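Long-range contacts in alpha-fucosidase (Bifidobacterium bifidum, PDB 2EAB), which acts as a 1,2-alpha-L-fucosidase, this chain being its catalytic region, and probably hydrolyses alpha-1,2-linked L-fucose from glycans: residues 141-146 / 206-211; 226-231 / 245-250; 249-254 / 273-278. One frame throughout, in Å; residues are numbered along the deposited sequence.

Interaction 1: 141-146 / 206-211; sequences DIYLDY and NVSMPT
L144 lies side by side with V207, its CD2 methyl resting 3.6 Å from V207 CG2, on the inward face of an antiparallel sheet in the N-terminal beta-sandwich. L276 of the facing sheet covers both residues. Residues 141-145 and 206-208 run antiparallel, at 170°, and their backbones are joined on each side of the L144/V207 pair: Y143 and S208 exchange two hydrogen bonds, as do D145 and N206. In the first of these rings Y143 N meets S208 O at 3.0 Å. Farther along the inward face, M209 is stretched out beyond CG and crosses I142, with its CG 3.9 Å from I142 CG1.

The other face is more polar. S208 OG, held between its backbone N and carbonyl carbon (chi1 59°), comes within 3.6 Å of Y143 CB. P210 CG approaches the rim of the Y143 ring in its plane, 3.8 Å from CD2, while R69 makes a cation-pi contact with the same ring. N206 turns its amide ND2 to S265 OG, just ahead of the neighbouring strand 266-271.

Past the regular strand pairing, D141 N donates to P210 O almost along the C=O axis. D141 OD1 is bound by R71 and T73, whereas OD2 accepts from a water 2.8 Å away that also donates to P210 O, so this carbonyl oxygen takes two donors.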
loop_
_atom_site.group_PDB
_atom_site.type_symbol
_atom_site.label_atom_id
_atom_site.label_comp_id
_atom_site.label_asym_id
_atom_site.label_seq_id
_atom_site.Cartn_x
_atom_site.Cartn_y
_atom_site.Cartn_z
ATOM N N ASP A 141 -2.285 23.495 8.567
ATOM C CA ASP A 141 -3.728 23.558 8.355
ATOM C C ASP A 141 -4.106 24.791 7.556
ATOM O O ASP A 141 -3.400 25.796 7.586
ATOM C CB ASP A 141 -4.480 23.614 9.689
ATOM C CG ASP A 141 -4.176 22.438 10.591
ATOM O OD1 ASP A 141 -4.927 21.443 10.540
ATOM O OD2 ASP A 141 -3.189 22.519 11.355
ATOM N N ILE A 142 -5.222 24.691 6.838
ATOM C CA ILE A 142 -5.919 25.843 6.285
ATOM C C ILE A 142 -7.103 26.126 7.203
ATOM O O ILE A 142 -7.923 25.239 7.453
ATOM C CB ILE A 142 -6.435 25.569 4.850
ATOM C CG1 ILE A 142 -5.273 25.167 3.931
ATOM C CG2 ILE A 142 -7.182 26.794 4.293
ATOM C CD1 ILE A 142 -5.704 24.535 2.618
ATOM N N TYR A 143 -7.171 27.349 7.728
ATOM C CA TYR A 143 -8.323 27.783 8.524
ATOM C C TYR A 143 -9.154 28.807 7.772
ATOM O O TYR A 143 -8.619 29.759 7.208
ATOM C CB TYR A 143 -7.889 28.359 9.871
ATOM C CG TYR A 143 -7.510 27.318 10.899
ATOM C CD1 TYR A 143 -8.486 26.620 11.607
ATOM C CD2 TYR A 143 -6.172 27.035 11.172
ATOM C CE1 TYR A 143 -8.141 25.671 12.561
ATOM C CE2 TYR A 143 -5.818 26.080 12.125
ATOM C CZ TYR A 143 -6.807 25.403 12.812
ATOM O OH TYR A 143 -6.475 24.463 13.758
ATOM N N LEU A 144 -10.466 28.581 7.762
ATOM C CA LEU A 144 -11.422 29.505 7.166
ATOM C C LEU A 144 -12.379 29.934 8.268
ATOM O O LEU A 144 -13.315 29.213 8.606
ATOM C CB LEU A 144 -12.172 28.845 6.001
ATOM C CG LEU A 144 -11.330 28.218 4.881
ATOM C CD1 LEU A 144 -12.191 27.388 3.940
ATOM C CD2 LEU A 144 -10.569 29.272 4.105
ATOM N N ASP A 145 -12.106 31.100 8.852
ATOM C CA ASP A 145 -12.828 31.552 10.039
ATOM C C ASP A 145 -13.949 32.511 9.656
ATOM O O ASP A 145 -13.702 33.643 9.246
ATOM C CB ASP A 145 -11.866 32.191 11.055
ATOM C CG ASP A 145 -12.520 32.462 12.407
ATOM O OD1 ASP A 145 -13.747 32.275 12.551
ATOM O OD2 ASP A 145 -11.798 32.873 13.341
ATOM N N TYR A 146 -15.181 32.026 9.791
ATOM C CA TYR A 146 -16.378 32.770 9.411
ATOM C C TYR A 146 -16.823 33.748 10.497
ATOM O O TYR A 146 -17.633 34.644 10.238
ATOM C CB TYR A 146 -17.511 31.795 9.072
ATOM C CG TYR A 146 -17.383 31.116 7.717
ATOM C CD1 TYR A 146 -16.305 30.271 7.428
ATOM C CD2 TYR A 146 -18.349 31.306 6.731
ATOM C CE1 TYR A 146 -16.190 29.646 6.187
ATOM C CE2 TYR A 146 -18.249 30.683 5.489
ATOM C CZ TYR A 146 -17.166 29.853 5.222
ATOM O OH TYR A 146 -17.071 29.238 3.991
ATOM N N ASN A 206 -11.950 34.856 7.264
ATOM C CA ASN A 206 -10.515 35.045 7.287
ATOM C C ASN A 206 -9.849 33.731 6.892
ATOM O O ASN A 206 -10.186 32.678 7.437
ATOM C CB ASN A 206 -10.085 35.476 8.690
ATOM C CG ASN A 206 -8.589 35.615 8.833
ATOM O OD1 ASN A 206 -7.869 34.621 8.945
ATOM N ND2 ASN A 206 -8.111 36.853 8.857
ATOM N N VAL A 207 -8.921 33.792 5.942
ATOM C CA VAL A 207 -8.169 32.600 5.548
ATOM C C VAL A 207 -6.718 32.694 6.003
ATOM O O VAL A 207 -6.041 33.697 5.768
ATOM C CB VAL A 207 -8.288 32.274 4.026
ATOM C CG1 VAL A 207 -7.912 33.458 3.167
ATOM C CG2 VAL A 207 -7.437 31.060 3.659
ATOM N N SER A 208 -6.266 31.643 6.678
ATOM C CA SER A 208 -4.882 31.530 7.114
ATOM C C SER A 208 -4.369 30.125 6.815
ATOM O O SER A 208 -5.153 29.203 6.578
ATOM C CB SER A 208 -4.755 31.854 8.605
ATOM O OG SER A 208 -5.546 30.987 9.394
ATOM N N MET A 209 -3.049 29.966 6.810
ATOM C CA MET A 209 -2.453 28.658 6.552
ATOM C C MET A 209 -1.232 28.417 7.442
ATOM O O MET A 209 -0.103 28.320 6.947
ATOM C CB MET A 209 -2.113 28.503 5.067
ATOM C CG MET A 209 -1.884 27.060 4.627
ATOM S SD MET A 209 -1.666 26.959 2.845
ATOM C CE MET A 209 -1.313 25.225 2.643
ATOM N N PRO A 210 -1.456 28.312 8.766
ATOM C CA PRO A 210 -0.346 28.104 9.687
ATOM C C PRO A 210 0.303 26.740 9.502
ATOM O O PRO A 210 -0.385 25.726 9.349
ATOM C CB PRO A 210 -1.010 28.184 11.065
ATOM C CG PRO A 210 -2.431 27.797 10.816
ATOM C CD PRO A 210 -2.747 28.385 9.480
ATOM N N THR A 211 1.627 26.728 9.508
ATOM C CA THR A 211 2.373 25.483 9.535
ATOM C C THR A 211 2.261 24.856 10.923
ATOM O O THR A 211 2.019 25.554 11.918
ATOM C CB THR A 211 3.844 25.713 9.182
ATOM O OG1 THR A 211 4.307 26.879 9.874
ATOM C CG2 THR A 211 4.017 25.898 7.673
HETATM O O HOH W 1 -1.014 24.204 11.686
#

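Interaction 2: 226-231 / 245-250; sequences GDTLTV and QIKVVL
The charged part of the contact is the salt bridge between D227, just before strand 228-235, and K247 of strand 241-250. K247 NZ sits 2.8 Å from D227 OD2 and uses the syn lone pair of that oxygen; its bond to OD1 of the same carboxylate is longer and weak. The lysine chain runs extended as far as CE and then bends at chi4 (67°), which swings NZ round to the aspartate. K247 CG and CE also lie against the carboxylate, the two side chains crossing at a slant. Q309 OE1, on helix 297-314, gives the ammonium group a further partner.

Hydrogen bonds from T228 and two waters surround this pair. T228 OG1 donates to D227 OD1 at 2.8 Å, coming from above the carboxylate plane. A water joins T228 OG1 to K247 NZ, and a second water donates to D227 OD2. The carboxylate is therefore gripped from several directions, an environment that would be expected to stabilise its negative charge.

Van der Waals contacts pair oxygens with carbons. T230 and Q245 lie side by side, T230 OG1 standing 3.4 Å from Q245 CG, and T228 CG2 comes within 3.8 Å of Q245 OE1. The amide NE2 of Q245 is engaged by N243 OD1 and by the carbonyl of N301.

Backbone bonds complete the contact. V248 N donates to D227 O at 2.8 Å and 172°, while L229 and I246 pair through two bonds, with L229 N 2.9 Å from I246 O. With T228/K247 and T230/Q245 as non-hydrogen-bonded pairs, strands 228-235 and 241-250 form a regular antiparallel beta hairpin.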
loop_
_atom_site.group_PDB
_atom_site.type_symbol
_atom_site.label_atom_id
_atom_site.label_comp_id
_atom_site.label_asym_id
_atom_site.label_seq_id
_atom_site.Cartn_x
_atom_site.Cartn_y
_atom_site.Cartn_z
ATOM N N GLY A 226 -1.463 41.389 -2.647
ATOM C CA GLY A 226 -2.683 41.358 -3.443
ATOM C C GLY A 226 -3.597 40.238 -2.990
ATOM O O GLY A 226 -3.964 40.165 -1.816
ATOM N N ASP A 227 -3.930 39.344 -3.918
ATOM C CA ASP A 227 -4.892 38.276 -3.653
ATOM C C ASP A 227 -4.281 36.985 -3.092
ATOM O O ASP A 227 -4.981 35.979 -2.970
ATOM C CB ASP A 227 -5.712 37.968 -4.919
ATOM C CG ASP A 227 -4.871 37.388 -6.053
ATOM O OD1 ASP A 227 -3.642 37.218 -5.893
ATOM O OD2 ASP A 227 -5.451 37.102 -7.121
ATOM N N THR A 228 -2.996 37.017 -2.739
ATOM C CA THR A 228 -2.269 35.791 -2.393
ATOM C C THR A 228 -1.553 35.834 -1.045
ATOM O O THR A 228 -0.830 36.783 -0.733
ATOM C CB THR A 228 -1.290 35.399 -3.525
ATOM O OG1 THR A 228 -2.025 35.258 -4.744
ATOM C CG2 THR A 228 -0.579 34.074 -3.230
ATOM N N LEU A 229 -1.789 34.785 -0.258
ATOM C CA LEU A 229 -1.103 34.540 1.003
ATOM C C LEU A 229 0.005 33.514 0.773
ATOM O O LEU A 229 -0.239 32.456 0.184
ATOM C CB LEU A 229 -2.101 34.002 2.032
ATOM C CG LEU A 229 -1.589 33.536 3.397
ATOM C CD1 LEU A 229 -1.195 34.721 4.258
ATOM C CD2 LEU A 229 -2.637 32.695 4.104
ATOM N N THR A 230 1.214 33.832 1.229
ATOM C CA THR A 230 2.364 32.945 1.065
ATOM C C THR A 230 2.989 32.609 2.410
ATOM O O THR A 230 3.311 33.503 3.200
ATOM C CB THR A 230 3.445 33.575 0.159
ATOM O OG1 THR A 230 2.885 33.871 -1.125
ATOM C CG2 THR A 230 4.640 32.633 -0.015
ATOM N N VAL A 231 3.159 31.313 2.661
ATOM C CA VAL A 231 3.932 30.840 3.805
ATOM C C VAL A 231 5.129 30.084 3.249
ATOM O O VAL A 231 4.962 29.152 2.455
ATOM C CB VAL A 231 3.099 29.910 4.726
ATOM C CG1 VAL A 231 3.906 29.497 5.950
ATOM C CG2 VAL A 231 1.797 30.589 5.149
ATOM N N GLN A 245 0.952 28.571 -1.016
ATOM C CA GLN A 245 0.260 29.794 -1.412
ATOM C C GLN A 245 -1.226 29.561 -1.572
ATOM O O GLN A 245 -1.648 28.514 -2.075
ATOM C CB GLN A 245 0.847 30.354 -2.708
ATOM C CG GLN A 245 2.275 30.849 -2.548
ATOM C CD GLN A 245 2.905 31.328 -3.828
ATOM O OE1 GLN A 245 2.268 31.986 -4.655
ATOM N NE2 GLN A 245 4.184 31.015 -3.994
ATOM N N ILE A 246 -2.007 30.543 -1.122
ATOM C CA ILE A 246 -3.451 30.556 -1.308
ATOM C C ILE A 246 -3.816 31.817 -2.077
ATOM O O ILE A 246 -3.583 32.936 -1.607
ATOM C CB ILE A 246 -4.235 30.524 0.031
ATOM C CG1 ILE A 246 -3.819 29.311 0.880
ATOM C CG2 ILE A 246 -5.751 30.565 -0.236
ATOM C CD1 ILE A 246 -4.602 29.129 2.175
ATOM N N LYS A 247 -4.363 31.618 -3.270
ATOM C CA LYS A 247 -4.840 32.709 -4.111
ATOM C C LYS A 247 -6.360 32.776 -3.992
ATOM O O LYS A 247 -7.055 31.799 -4.273
ATOM C CB LYS A 247 -4.411 32.470 -5.562
ATOM C CG LYS A 247 -4.780 33.582 -6.533
ATOM C CD LYS A 247 -4.372 33.206 -7.944
ATOM C CE LYS A 247 -4.645 34.331 -8.934
ATOM N NZ LYS A 247 -3.785 35.524 -8.702
ATOM N N VAL A 248 -6.864 33.936 -3.570
ATOM C CA VAL A 248 -8.292 34.126 -3.322
ATOM C C VAL A 248 -8.927 34.889 -4.485
ATOM O O VAL A 248 -8.560 36.036 -4.761
ATOM C CB VAL A 248 -8.536 34.877 -1.985
ATOM C CG1 VAL A 248 -10.021 35.014 -1.705
ATOM C CG2 VAL A 248 -7.850 34.156 -0.831
ATOM N N VAL A 249 -9.871 34.242 -5.166
ATOM C CA VAL A 249 -10.520 34.832 -6.338
ATOM C C VAL A 249 -12.011 35.068 -6.081
ATOM O O VAL A 249 -12.790 34.121 -5.954
ATOM C CB VAL A 249 -10.317 33.965 -7.614
ATOM C CG1 VAL A 249 -10.874 34.672 -8.849
ATOM C CG2 VAL A 249 -8.841 33.641 -7.818
ATOM N N LEU A 250 -12.393 36.342 -6.002
ATOM C CA LEU A 250 -13.787 36.735 -5.801
ATOM C C LEU A 250 -14.572 36.599 -7.100
ATOM O O LEU A 250 -14.096 37.013 -8.158
ATOM C CB LEU A 250 -13.878 38.189 -5.324
ATOM C CG LEU A 250 -13.135 38.662 -4.071
ATOM C CD1 LEU A 250 -13.154 40.182 -4.005
ATOM C CD2 LEU A 250 -13.734 38.071 -2.809
HETATM O O HOH W 2 -8.060 37.603 -7.629
HETATM O O HOH W 3 -1.505 34.788 -7.289
#

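Interaction 3: 249-254 / 273-278; sequences VLDNGE and AVTLYI
Strands 241-250 and 273-282, antiparallel neighbours in one sheet of the N-terminal beta-sandwich, meet here at the end of the first and the beginning of the second. V249 and T275 form a hydrogen-bonded pair: V249 N donates to T275 O at 2.9 Å, and T275 N returns a bond to V249 O. One step on, D251 N reaches A273 O at 3.0 Å, so three backbone bonds span the contact. Between them L250 and V274 make a non-hydrogen-bonded pair whose side chains point the same way, L250 CD2 lying 3.6 Å from V274 CG1. V268 of the facing sheet touches L250, while L203 and F205 touch V274.

The two strands are not a hairpin. The chain leaves 241-250, enters the opposite sheet as strands 256-259 and 266-271, and only then comes back as 273-282, a crossing from sheet to sheet that fits a beta-sandwich. The departure begins in a type I' turn, in which N252 and G253 both have positive phi and E254 N donates to D251 O at 2.7 Å. A water bridges E254 O to A273 N.

On the face bearing V249 and T275, the side chain of D251 folds over A273, its OD2 3.4 Å from A273 CB. The carboxylate is in turn tied by a salt bridge to R194 on the adjoining strand 190-197, and the same arginine binds T275 OG1. V249 CG2, anti to its own carbonyl carbon, meets the edge of the Y277 ring near the ring plane, 3.9 Å from CE2; V308, A311 and A312 of helix 297-314 also touch this tyrosine.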
loop_
_atom_site.group_PDB
_atom_site.type_symbol
_atom_site.label_atom_id
_atom_site.label_comp_id
_atom_site.label_asym_id
_atom_site.label_seq_id
_atom_site.Cartn_x
_atom_site.Cartn_y
_atom_site.Cartn_z
ATOM N N VAL A 249 -9.871 34.242 -5.166
ATOM C CA VAL A 249 -10.520 34.832 -6.338
ATOM C C VAL A 249 -12.011 35.068 -6.081
ATOM O O VAL A 249 -12.790 34.121 -5.954
ATOM C CB VAL A 249 -10.317 33.965 -7.614
ATOM C CG1 VAL A 249 -10.874 34.672 -8.849
ATOM C CG2 VAL A 249 -8.841 33.641 -7.818
ATOM N N LEU A 250 -12.393 36.342 -6.002
ATOM C CA LEU A 250 -13.787 36.735 -5.801
ATOM C C LEU A 250 -14.572 36.599 -7.100
ATOM O O LEU A 250 -14.096 37.013 -8.158
ATOM C CB LEU A 250 -13.878 38.189 -5.324
ATOM C CG LEU A 250 -13.135 38.662 -4.071
ATOM C CD1 LEU A 250 -13.154 40.182 -4.005
ATOM C CD2 LEU A 250 -13.734 38.071 -2.809
ATOM N N ASP A 251 -15.772 36.026 -7.013
ATOM C CA ASP A 251 -16.686 35.972 -8.156
ATOM C C ASP A 251 -17.057 37.374 -8.621
ATOM O O ASP A 251 -17.428 38.222 -7.807
ATOM C CB ASP A 251 -17.961 35.207 -7.799
ATOM C CG ASP A 251 -17.851 33.720 -8.070
ATOM O OD1 ASP A 251 -16.724 33.181 -8.073
ATOM O OD2 ASP A 251 -18.906 33.087 -8.276
ATOM N N ASN A 252 -16.939 37.603 -9.930
ATOM C CA ASN A 252 -17.338 38.864 -10.575
ATOM C C ASN A 252 -16.707 40.114 -9.952
ATOM O O ASN A 252 -17.189 41.233 -10.158
ATOM C CB ASN A 252 -18.871 38.995 -10.606
ATOM C CG ASN A 252 -19.560 37.744 -11.131
ATOM O OD1 ASN A 252 -19.293 37.290 -12.245
ATOM N ND2 ASN A 252 -20.461 37.186 -10.328
ATOM N N GLY A 253 -15.631 39.915 -9.191
ATOM C CA GLY A 253 -14.993 40.992 -8.433
ATOM C C GLY A 253 -15.889 41.549 -7.339
ATOM O O GLY A 253 -15.651 42.648 -6.831
ATOM N N GLU A 254 -16.921 40.786 -6.981
ATOM C CA GLU A 254 -17.904 41.202 -5.983
ATOM C C GLU A 254 -17.445 40.836 -4.579
ATOM O O GLU A 254 -17.173 39.668 -4.284
ATOM C CB GLU A 254 -19.273 40.587 -6.276
ATOM C CG GLU A 254 -19.940 41.123 -7.538
ATOM C CD GLU A 254 -21.300 40.499 -7.810
ATOM O OE1 GLU A 254 -21.875 40.786 -8.882
ATOM O OE2 GLU A 254 -21.799 39.728 -6.960
ATOM N N ALA A 273 -19.609 34.486 -3.426
ATOM C CA ALA A 273 -18.914 33.258 -3.807
ATOM C C ALA A 273 -17.446 33.537 -4.099
ATOM O O ALA A 273 -17.102 34.556 -4.705
ATOM C CB ALA A 273 -19.580 32.618 -5.009
ATOM N N VAL A 274 -16.584 32.625 -3.655
ATOM C CA VAL A 274 -15.143 32.740 -3.871
ATOM C C VAL A 274 -14.535 31.381 -4.222
ATOM O O VAL A 274 -15.043 30.336 -3.809
ATOM C CB VAL A 274 -14.393 33.330 -2.632
ATOM C CG1 VAL A 274 -14.906 34.720 -2.273
ATOM C CG2 VAL A 274 -14.493 32.408 -1.431
ATOM N N THR A 275 -13.453 31.410 -4.992
ATOM C CA THR A 275 -12.643 30.219 -5.230
ATOM C C THR A 275 -11.242 30.460 -4.693
ATOM O O THR A 275 -10.611 31.473 -5.005
ATOM C CB THR A 275 -12.571 29.851 -6.727
ATOM O OG1 THR A 275 -13.894 29.791 -7.270
ATOM C CG2 THR A 275 -11.884 28.492 -6.928
ATOM N N LEU A 276 -10.777 29.530 -3.864
ATOM C CA LEU A 276 -9.408 29.531 -3.375
ATOM C C LEU A 276 -8.605 28.516 -4.167
ATOM O O LEU A 276 -9.044 27.380 -4.352
ATOM C CB LEU A 276 -9.364 29.169 -1.891
ATOM C CG LEU A 276 -9.520 30.271 -0.837
ATOM C CD1 LEU A 276 -10.749 31.152 -1.046
ATOM C CD2 LEU A 276 -9.530 29.654 0.551
ATOM N N TYR A 277 -7.443 28.942 -4.649
ATOM C CA TYR A 277 -6.487 28.044 -5.279
ATOM C C TYR A 277 -5.285 27.912 -4.359
ATOM O O TYR A 277 -4.653 28.908 -3.994
ATOM C CB TYR A 277 -6.074 28.566 -6.653
ATOM C CG TYR A 277 -7.221 28.605 -7.635
ATOM C CD1 TYR A 277 -7.620 27.452 -8.318
ATOM C CD2 TYR A 277 -7.921 29.788 -7.869
ATOM C CE1 TYR A 277 -8.682 27.478 -9.216
ATOM C CE2 TYR A 277 -8.985 29.822 -8.766
ATOM C CZ TYR A 277 -9.355 28.666 -9.436
ATOM O OH TYR A 277 -10.407 28.695 -10.320
ATOM N N ILE A 278 -4.995 26.672 -3.979
ATOM C CA ILE A 278 -3.969 26.378 -2.986
ATOM C C ILE A 278 -2.928 25.455 -3.602
ATOM O O ILE A 278 -3.264 24.396 -4.143
ATOM C CB ILE A 278 -4.579 25.713 -1.728
ATOM C CG1 ILE A 278 -5.661 26.612 -1.110
ATOM C CG2 ILE A 278 -3.490 25.397 -0.707
ATOM C CD1 ILE A 278 -6.942 25.881 -0.754
HETATM O O HOH W 4 -18.692 37.393 -4.565
#

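Overall arrangement
Interactions 2 and 3 share strand 241-250 and lie in one sheet, on opposite edges of that strand, whereas interaction 1 belongs to the facing sheet of the same sandwich. The interior is built where the sheets meet: V207 and M209 of interaction 1 pack on I246 of interaction 2, and L144 and I142 on L276 and I278 of interaction 3. The polar side-chain chemistry is mostly on the outward faces. The D227-K247 pair and Y277 lie on the side of helix 297-314, while S208 and N206 line the partly exposed back of the other sheet. Interaction 2 is the most buried of the three; interaction 3, ending in an exposed turn, has the smallest interface.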